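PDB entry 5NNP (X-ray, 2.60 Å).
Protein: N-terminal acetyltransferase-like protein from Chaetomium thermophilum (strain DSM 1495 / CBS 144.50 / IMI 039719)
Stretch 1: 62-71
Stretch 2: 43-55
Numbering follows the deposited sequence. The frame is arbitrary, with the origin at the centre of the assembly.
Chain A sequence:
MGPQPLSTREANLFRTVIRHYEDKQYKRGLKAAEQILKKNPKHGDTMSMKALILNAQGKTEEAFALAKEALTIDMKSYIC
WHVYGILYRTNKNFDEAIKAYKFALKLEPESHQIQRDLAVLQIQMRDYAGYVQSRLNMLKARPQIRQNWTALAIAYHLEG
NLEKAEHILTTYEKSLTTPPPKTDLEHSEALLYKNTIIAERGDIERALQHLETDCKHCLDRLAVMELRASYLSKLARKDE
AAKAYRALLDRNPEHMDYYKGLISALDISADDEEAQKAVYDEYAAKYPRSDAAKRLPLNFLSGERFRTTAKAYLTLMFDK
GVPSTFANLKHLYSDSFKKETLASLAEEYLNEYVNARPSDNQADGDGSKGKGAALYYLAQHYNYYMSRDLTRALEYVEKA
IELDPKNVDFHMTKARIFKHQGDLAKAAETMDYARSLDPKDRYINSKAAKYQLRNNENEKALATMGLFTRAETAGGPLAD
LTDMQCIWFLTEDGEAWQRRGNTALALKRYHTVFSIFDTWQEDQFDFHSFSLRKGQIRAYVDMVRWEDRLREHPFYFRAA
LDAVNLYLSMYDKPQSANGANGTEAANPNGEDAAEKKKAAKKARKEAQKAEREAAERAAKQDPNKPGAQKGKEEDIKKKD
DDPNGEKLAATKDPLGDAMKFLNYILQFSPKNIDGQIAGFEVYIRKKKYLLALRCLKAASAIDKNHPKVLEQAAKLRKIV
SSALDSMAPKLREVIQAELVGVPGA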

# COMPACT_ATOMS: atom_id res chain seq x y z
N GLU A 62 -14.48 -4.61 33.94
CA GLU A 62 -15.01 -3.97 35.15
C GLU A 62 -15.31 -2.49 34.91
O GLU A 62 -16.32 -1.98 35.39
CB GLU A 62 -14.02 -4.12 36.32
CG GLU A 62 -14.52 -3.51 37.62
CD GLU A 62 -13.52 -3.61 38.76
OE1 GLU A 62 -13.87 -3.24 39.90
OE2 GLU A 62 -12.37 -4.05 38.52
N ALA A 63 -14.42 -1.82 34.18
CA ALA A 63 -14.61 -0.42 33.83
C ALA A 63 -15.89 -0.23 33.02
O ALA A 63 -16.65 0.71 33.25
CB ALA A 63 -13.40 0.10 33.07
N PHE A 64 -16.13 -1.14 32.07
CA PHE A 64 -17.31 -1.06 31.22
C PHE A 64 -18.60 -1.29 31.99
O PHE A 64 -19.60 -0.62 31.76
CB PHE A 64 -17.23 -2.06 30.06
CG PHE A 64 -16.81 -1.44 28.77
CD1 PHE A 64 -17.71 -0.68 28.04
CD2 PHE A 64 -15.51 -1.59 28.30
CE1 PHE A 64 -17.32 -0.09 26.85
CE2 PHE A 64 -15.12 -1.00 27.11
CZ PHE A 64 -16.02 -0.25 26.38
N ALA A 65 -18.58 -2.26 32.89
CA ALA A 65 -19.73 -2.52 33.74
C ALA A 65 -20.05 -1.28 34.57
O ALA A 65 -21.21 -0.89 34.70
CB ALA A 65 -19.48 -3.72 34.63
N LEU A 66 -19.00 -0.65 35.09
CA LEU A 66 -19.14 0.52 35.95
C LEU A 66 -19.58 1.76 35.19
O LEU A 66 -20.52 2.44 35.60
CB LEU A 66 -17.82 0.81 36.69
CG LEU A 66 -17.85 2.03 37.62
CD1 LEU A 66 -18.90 1.86 38.70
CD2 LEU A 66 -16.50 2.27 38.23
N ALA A 67 -18.90 2.07 34.09
CA ALA A 67 -19.28 3.20 33.25
C ALA A 67 -20.74 3.08 32.83
O ALA A 67 -21.50 4.04 32.91
CB ALA A 67 -18.39 3.27 32.04
N LYS A 68 -21.13 1.87 32.44
CA LYS A 68 -22.47 1.59 31.96
C LYS A 68 -23.51 1.78 33.07
O LYS A 68 -24.60 2.33 32.85
CB LYS A 68 -22.52 0.17 31.38
CG LYS A 68 -23.83 -0.22 30.74
CD LYS A 68 -23.59 -1.11 29.53
CE LYS A 68 -23.29 -2.54 29.92
NZ LYS A 68 -23.00 -3.36 28.72
N GLU A 69 -23.16 1.33 34.27
CA GLU A 69 -23.97 1.56 35.46
C GLU A 69 -24.12 3.06 35.75
O GLU A 69 -25.16 3.50 36.23
CB GLU A 69 -23.33 0.85 36.66
CG GLU A 69 -24.19 0.88 37.90
CD GLU A 69 -25.54 0.23 37.67
OE1 GLU A 69 -25.56 -0.90 37.12
OE2 GLU A 69 -26.57 0.85 38.01
N ALA A 70 -23.07 3.83 35.46
CA ALA A 70 -23.01 5.23 35.83
C ALA A 70 -23.97 6.03 34.97
O ALA A 70 -24.71 6.87 35.47
CB ALA A 70 -21.60 5.78 35.69
N LEU A 71 -23.96 5.74 33.68
CA LEU A 71 -24.81 6.48 32.78
C LEU A 71 -26.27 6.02 32.92
O LEU A 71 -27.18 6.69 32.46
CB LEU A 71 -24.31 6.37 31.34
CG LEU A 71 -24.17 5.00 30.69
CD1 LEU A 71 -25.55 4.53 30.29
CD2 LEU A 71 -23.23 5.09 29.49
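Stretch 2 (43-55) HGDTMSMKALILN

Stretch 2 is a helix from Gly 44 to Asn 55, opened by His 43 at the N-cap, where His 43 ND1 accepts from Thr 46 N at 3.3 Å. It lies nearly antiparallel to the helix of stretch 1: the N-to-C directions differ by 167°, and the axes approach to 8.2 Å. Small residues line the closest part of the contact. Along the register, CA atoms are 4.5 Å apart for Ala 63 and Ala 51, 5.1 Å for Ala 67 and Ser 48, and 4.7 Å for Ala 70 and Gly 44.

Along this seam of small residues one large knob stands out. Leu 66, the residue with most surface covered, points toward stretch 2 and sits among Met 47, Lys 50, Ala 51 and Leu 54. With chi1 t and chi2 p, Leu 66 CD2 lies 3.4 Å from Met 47 O and 3.7 Å from Leu 54 CD1, while Leu 66 CD1 lies 3.5 Å from Met 47 CE. The hole is thus lined by backbone as well as side chains.

Met 47 answers from stretch 2, one turn before Ala 51. Met 47 CB packs on Ala 70 CB at 3.8 Å, and Met 47 CE reaches Glu 69 CG at 4.0 Å as well as Leu 66. At the other end, Ala 63 CB touches Ala 51 O at 3.2 Å and Leu 54 CB at 3.9 Å; the Ala 63 methyl reaches backbone directly, in keeping with the short CA separation there. Between these ends, Ala 67 CB and Ala 51 CB meet at 3.8 Å.

No direct hydrogen bond crosses the contact. A water bridges it instead, accepting from Ser 48 OG at 2.8 Å and donating to Ala 67 O at 2.9 Å. The rule to read here is small residues where the backbones come closest and one leucine knob for interlock, with Met 47 and Leu 54 packing against the leucine.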

# COMPACT_ATOMS: atom_id res chain seq x y z
N HIS A 43 -23.45 8.80 42.80
CA HIS A 43 -22.97 9.97 42.08
C HIS A 43 -22.34 9.52 40.78
O HIS A 43 -21.19 9.07 40.75
CB HIS A 43 -21.98 10.78 42.91
CG HIS A 43 -21.72 12.14 42.35
ND1 HIS A 43 -20.81 12.37 41.35
CD2 HIS A 43 -22.27 13.34 42.64
CE1 HIS A 43 -20.80 13.65 41.04
NE2 HIS A 43 -21.68 14.27 41.82
N GLY A 44 -23.10 9.65 39.70
CA GLY A 44 -22.68 9.21 38.38
C GLY A 44 -21.36 9.74 37.86
O GLY A 44 -20.53 8.98 37.37
N ASP A 45 -21.15 11.05 37.96
CA ASP A 45 -19.93 11.65 37.43
C ASP A 45 -18.70 11.03 38.07
O ASP A 45 -17.70 10.80 37.39
CB ASP A 45 -19.93 13.16 37.66
CG ASP A 45 -20.95 13.88 36.80
OD1 ASP A 45 -21.82 13.19 36.24
OD2 ASP A 45 -20.89 15.12 36.70
N THR A 46 -18.78 10.73 39.36
CA THR A 46 -17.67 10.12 40.06
C THR A 46 -17.46 8.66 39.64
O THR A 46 -16.32 8.20 39.50
CB THR A 46 -17.86 10.21 41.59
OG1 THR A 46 -17.91 11.59 41.98
CG2 THR A 46 -16.72 9.52 42.33
N MET A 47 -18.55 7.93 39.44
CA MET A 47 -18.44 6.53 39.06
C MET A 47 -17.73 6.41 37.71
O MET A 47 -16.89 5.53 37.52
CB MET A 47 -19.82 5.87 38.99
CG MET A 47 -20.64 6.01 40.26
SD MET A 47 -22.27 5.26 40.06
CE MET A 47 -21.81 3.58 39.64
N SER A 48 -18.08 7.31 36.79
CA SER A 48 -17.45 7.37 35.46
C SER A 48 -15.96 7.67 35.55
O SER A 48 -15.17 7.07 34.84
CB SER A 48 -18.13 8.44 34.59
OG SER A 48 -19.50 8.16 34.38
N MET A 49 -15.59 8.62 36.41
CA MET A 49 -14.19 8.97 36.61
C MET A 49 -13.40 7.80 37.17
O MET A 49 -12.22 7.64 36.88
CB MET A 49 -14.06 10.18 37.54
CG MET A 49 -14.50 11.48 36.91
SD MET A 49 -13.62 11.75 35.36
CE MET A 49 -11.92 11.61 35.92
N LYS A 50 -14.07 6.98 37.97
CA LYS A 50 -13.46 5.79 38.52
C LYS A 50 -13.34 4.72 37.44
O LYS A 50 -12.38 3.94 37.43
CB LYS A 50 -14.27 5.28 39.71
CG LYS A 50 -13.78 3.97 40.30
CD LYS A 50 -14.70 3.53 41.44
CE LYS A 50 -14.25 2.22 42.06
NZ LYS A 50 -15.13 1.80 43.19
N ALA A 51 -14.31 4.70 36.53
CA ALA A 51 -14.33 3.76 35.41
C ALA A 51 -13.15 3.99 34.49
O ALA A 51 -12.60 3.04 33.94
CB ALA A 51 -15.63 3.88 34.64
N LEU A 52 -12.76 5.26 34.32
CA LEU A 52 -11.60 5.61 33.51
C LEU A 52 -10.32 5.03 34.09
O LEU A 52 -9.55 4.38 33.39
CB LEU A 52 -11.44 7.13 33.40
CG LEU A 52 -12.16 7.88 32.29
CD1 LEU A 52 -11.70 9.33 32.27
CD2 LEU A 52 -11.93 7.21 30.94
N ILE A 53 -10.10 5.29 35.37
CA ILE A 53 -8.91 4.82 36.07
C ILE A 53 -8.83 3.30 36.05
O ILE A 53 -7.76 2.72 35.91
CB ILE A 53 -8.87 5.32 37.52
CG1 ILE A 53 -8.84 6.85 37.55
CG2 ILE A 53 -7.67 4.74 38.25
CD1 ILE A 53 -8.86 7.45 38.95
N LEU A 54 -9.98 2.64 36.18
CA LEU A 54 -10.02 1.19 36.10
C LEU A 54 -9.55 0.73 34.73
O LEU A 54 -8.72 -0.19 34.62
CB LEU A 54 -11.43 0.67 36.39
CG LEU A 54 -11.90 0.84 37.83
CD1 LEU A 54 -13.31 0.33 37.99
CD2 LEU A 54 -10.96 0.13 38.79
N ASN A 55 -10.07 1.37 33.68
CA ASN A 55 -9.70 1.06 32.30
C ASN A 55 -8.23 1.37 32.05
O ASN A 55 -7.57 0.70 31.25
CB ASN A 55 -10.58 1.82 31.32
CG ASN A 55 -10.41 1.36 29.88
OD1 ASN A 55 -9.77 2.03 29.08
ND2 ASN A 55 -10.98 0.20 29.55
O HOH W 1 -19.81 6.31 32.25